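Local coordinates for Low molecular weight phosphotyrosine protein phosphatase (Vibrio cholerae, PDB 6U1P) that probably removes phosphate from phosphotyrosine in proteins, as a low molecular weight tyrosine phosphatase linked to exopolysaccharide biosynthesis and biofilm formation, at residues M21-K29 / L60-N70. Numbering follows the deposited sequence.
Sequences MAEIILRDK and LQDYGYHPMVN
Glu23 accepts a hydrogen bond from Asn70, ND2 to OE2 2.8 Å. The carboxylate and amide planes are nearly coplanar, 10° apart. The amide meets OE2 on its syn side. Glu23 CG lies anti to the backbone N (chi1 174°), and the extended chain carries the carboxylate out to Asn70. Arg27 NH2 lies 2.8 Å from Glu23 OE2, a salt bridge on the anti lone pair. OE1 bonds to Ser41, so both carboxylate oxygens are held. A water bridges Asp28 OD2 and His66 N; OD2 also pairs with Arg31. Lys29 NZ bonds weakly to Tyr65 OH, whose stronger partner is Glu142 of the second subunit. Ile25 covers one face of the Tyr65 ring in a CH-pi contact, CG1 3.8 Å from the centroid. Ile24 CD1 fits tightly between Leu60 CD1 (3.3 Å) and Val69 CG1 (3.4 Å). Leu60 CD2 packs on Ile25 CD1, and Leu60 CG on Met21 CG. Gly64, at positive phi, closes helix 54-62 in a Schellman motif. Helix 18-32 follows the family's phosphate-binding loop, with predicted catalytic Cys12 and Arg18; the Met21 side chain is about 5 Å from that of Arg18. Glu23 and Arg27 touch strand 37-43, and Ala22 and Leu26 meet Ile141 and Ala145 of the second subunit.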
# COMPACT_ATOMS: atom_id res chain seq x y z
N MET B 21 2.22 10.43 10.65
CA MET B 21 2.21 11.56 9.73
C MET B 21 1.83 12.86 10.44
O MET B 21 2.48 13.89 10.25
CB MET B 21 1.26 11.28 8.58
CG MET B 21 1.89 10.35 7.52
SD MET B 21 0.79 10.12 6.10
CE MET B 21 0.13 8.51 6.43
N ALA B 22 0.78 12.82 11.27
CA ALA B 22 0.36 14.02 11.97
C ALA B 22 1.43 14.50 12.94
O ALA B 22 1.66 15.71 13.07
CB ALA B 22 -0.96 13.76 12.71
N GLU B 23 2.09 13.57 13.64
CA GLU B 23 3.14 13.95 14.59
C GLU B 23 4.25 14.73 13.89
O GLU B 23 4.64 15.81 14.33
CB GLU B 23 3.73 12.70 15.24
CG GLU B 23 4.95 12.99 16.15
CD GLU B 23 5.56 11.73 16.79
OE1 GLU B 23 5.03 10.63 16.56
OE2 GLU B 23 6.56 11.86 17.52
N ILE B 24 4.72 14.20 12.76
CA ILE B 24 5.82 14.83 12.04
C ILE B 24 5.39 16.18 11.52
O ILE B 24 6.14 17.17 11.63
CB ILE B 24 6.28 13.89 10.91
CG1 ILE B 24 7.01 12.69 11.51
CG2 ILE B 24 7.15 14.63 9.91
CD1 ILE B 24 6.79 11.41 10.70
N ILE B 25 4.18 16.26 10.97
CA ILE B 25 3.70 17.52 10.41
C ILE B 25 3.44 18.54 11.51
O ILE B 25 3.85 19.70 11.39
CB ILE B 25 2.45 17.27 9.54
CG1 ILE B 25 2.85 16.39 8.33
CG2 ILE B 25 1.85 18.60 9.08
CD1 ILE B 25 1.70 15.92 7.45
N LEU B 26 2.79 18.12 12.61
CA LEU B 26 2.58 19.03 13.72
C LEU B 26 3.90 19.55 14.27
O LEU B 26 4.09 20.76 14.44
CB LEU B 26 1.78 18.35 14.84
CG LEU B 26 0.29 18.31 14.55
CD1 LEU B 26 -0.43 17.41 15.53
CD2 LEU B 26 -0.28 19.72 14.60
N ARG B 27 4.85 18.64 14.52
CA ARG B 27 6.14 19.04 15.08
C ARG B 27 6.78 20.14 14.24
O ARG B 27 7.25 21.15 14.78
CB ARG B 27 7.06 17.83 15.18
CG ARG B 27 8.48 18.19 15.62
CD ARG B 27 9.30 16.95 15.94
NE ARG B 27 8.70 16.21 17.05
CZ ARG B 27 8.27 14.95 16.97
NH1 ARG B 27 8.38 14.27 15.83
NH2 ARG B 27 7.71 14.39 18.04
N ASP B 28 6.75 19.99 12.93
CA ASP B 28 7.34 20.97 12.02
C ASP B 28 6.63 22.31 12.12
O ASP B 28 7.28 23.37 12.23
CB ASP B 28 7.27 20.42 10.60
CG ASP B 28 7.78 21.39 9.57
OD1 ASP B 28 7.10 22.40 9.30
OD2 ASP B 28 8.84 21.12 9.00
N LYS B 29 5.30 22.30 12.07
CA LYS B 29 4.58 23.57 12.12
C LYS B 29 4.74 24.22 13.48
O LYS B 29 4.79 25.46 13.57
CB LYS B 29 3.12 23.36 11.75
CG LYS B 29 2.96 22.74 10.37
CD LYS B 29 1.71 23.20 9.68
CE LYS B 29 1.82 23.00 8.18
NZ LYS B 29 3.21 23.29 7.68
N LEU B 60 5.52 11.90 3.25
CA LEU B 60 5.97 13.09 3.98
C LEU B 60 7.16 13.74 3.29
O LEU B 60 7.24 14.98 3.18
CB LEU B 60 6.33 12.74 5.42
CG LEU B 60 5.16 12.36 6.33
CD1 LEU B 60 5.67 11.79 7.62
CD2 LEU B 60 4.28 13.54 6.66
N GLN B 61 8.12 12.93 2.82
CA GLN B 61 9.25 13.49 2.10
C GLN B 61 8.80 14.20 0.83
O GLN B 61 9.28 15.29 0.52
CB GLN B 61 10.25 12.39 1.78
CG GLN B 61 10.89 11.79 3.02
CD GLN B 61 11.85 10.65 2.69
OE1 GLN B 61 11.49 9.69 2.01
NE2 GLN B 61 13.09 10.76 3.17
N ASP B 62 7.85 13.61 0.10
CA ASP B 62 7.40 14.24 -1.14
C ASP B 62 6.90 15.66 -0.89
O ASP B 62 7.11 16.54 -1.73
CB ASP B 62 6.30 13.40 -1.79
CG ASP B 62 6.84 12.11 -2.39
OD1 ASP B 62 8.05 12.07 -2.71
OD2 ASP B 62 6.06 11.14 -2.51
N TYR B 63 6.34 15.92 0.29
CA TYR B 63 5.81 17.24 0.62
C TYR B 63 6.79 18.07 1.43
O TYR B 63 6.39 19.07 2.03
CB TYR B 63 4.47 17.11 1.35
CG TYR B 63 3.36 16.75 0.40
CD1 TYR B 63 3.01 17.60 -0.64
CD2 TYR B 63 2.70 15.54 0.51
CE1 TYR B 63 2.00 17.26 -1.55
CE2 TYR B 63 1.69 15.19 -0.38
CZ TYR B 63 1.35 16.05 -1.41
OH TYR B 63 0.35 15.69 -2.28
N GLY B 64 8.07 17.69 1.47
CA GLY B 64 9.09 18.50 2.10
C GLY B 64 9.25 18.33 3.60
O GLY B 64 10.01 19.09 4.20
N TYR B 65 8.59 17.36 4.22
CA TYR B 65 8.83 17.07 5.63
C TYR B 65 9.97 16.06 5.81
O TYR B 65 10.16 15.15 5.00
CB TYR B 65 7.58 16.51 6.30
CG TYR B 65 6.47 17.50 6.34
CD1 TYR B 65 6.36 18.40 7.39
CD2 TYR B 65 5.55 17.56 5.32
CE1 TYR B 65 5.34 19.33 7.42
CE2 TYR B 65 4.53 18.48 5.35
CZ TYR B 65 4.43 19.35 6.40
OH TYR B 65 3.41 20.26 6.42
N HIS B 66 10.72 16.25 6.88
CA HIS B 66 11.80 15.33 7.22
C HIS B 66 11.28 14.30 8.22
O HIS B 66 11.07 14.65 9.39
CB HIS B 66 12.99 16.07 7.80
CG HIS B 66 14.13 15.17 8.14
ND1 HIS B 66 14.86 14.50 7.18
CD2 HIS B 66 14.65 14.80 9.34
CE1 HIS B 66 15.79 13.76 7.77
NE2 HIS B 66 15.68 13.93 9.08
N PRO B 67 11.06 13.06 7.82
CA PRO B 67 10.47 12.08 8.75
C PRO B 67 11.50 11.48 9.70
O PRO B 67 12.01 10.36 9.52
CB PRO B 67 9.89 11.03 7.80
CG PRO B 67 10.81 11.06 6.60
CD PRO B 67 11.43 12.45 6.53
N MET B 68 11.81 12.19 10.78
CA MET B 68 12.59 11.59 11.86
C MET B 68 11.58 11.11 12.89
O MET B 68 10.80 11.91 13.39
CB MET B 68 13.58 12.56 12.48
CG MET B 68 14.06 12.11 13.82
SD MET B 68 15.59 12.91 14.29
CE MET B 68 15.06 14.58 14.52
N VAL B 69 11.55 9.81 13.16
CA VAL B 69 10.34 9.15 13.63
C VAL B 69 10.59 8.41 14.93
O VAL B 69 11.63 7.75 15.11
CB VAL B 69 9.74 8.18 12.59
CG1 VAL B 69 8.94 8.95 11.60
CG2 VAL B 69 10.84 7.37 11.88
N ASN B 70 9.64 8.52 15.83
CA ASN B 70 9.66 7.71 17.02
C ASN B 70 9.18 6.28 16.74
O ASN B 70 8.46 6.03 15.77
CB ASN B 70 8.80 8.36 18.09
CG ASN B 70 9.50 9.56 18.70
OD1 ASN B 70 10.53 9.40 19.36
ND2 ASN B 70 9.01 10.76 18.41
O HOH W 1 9.88 18.20 8.88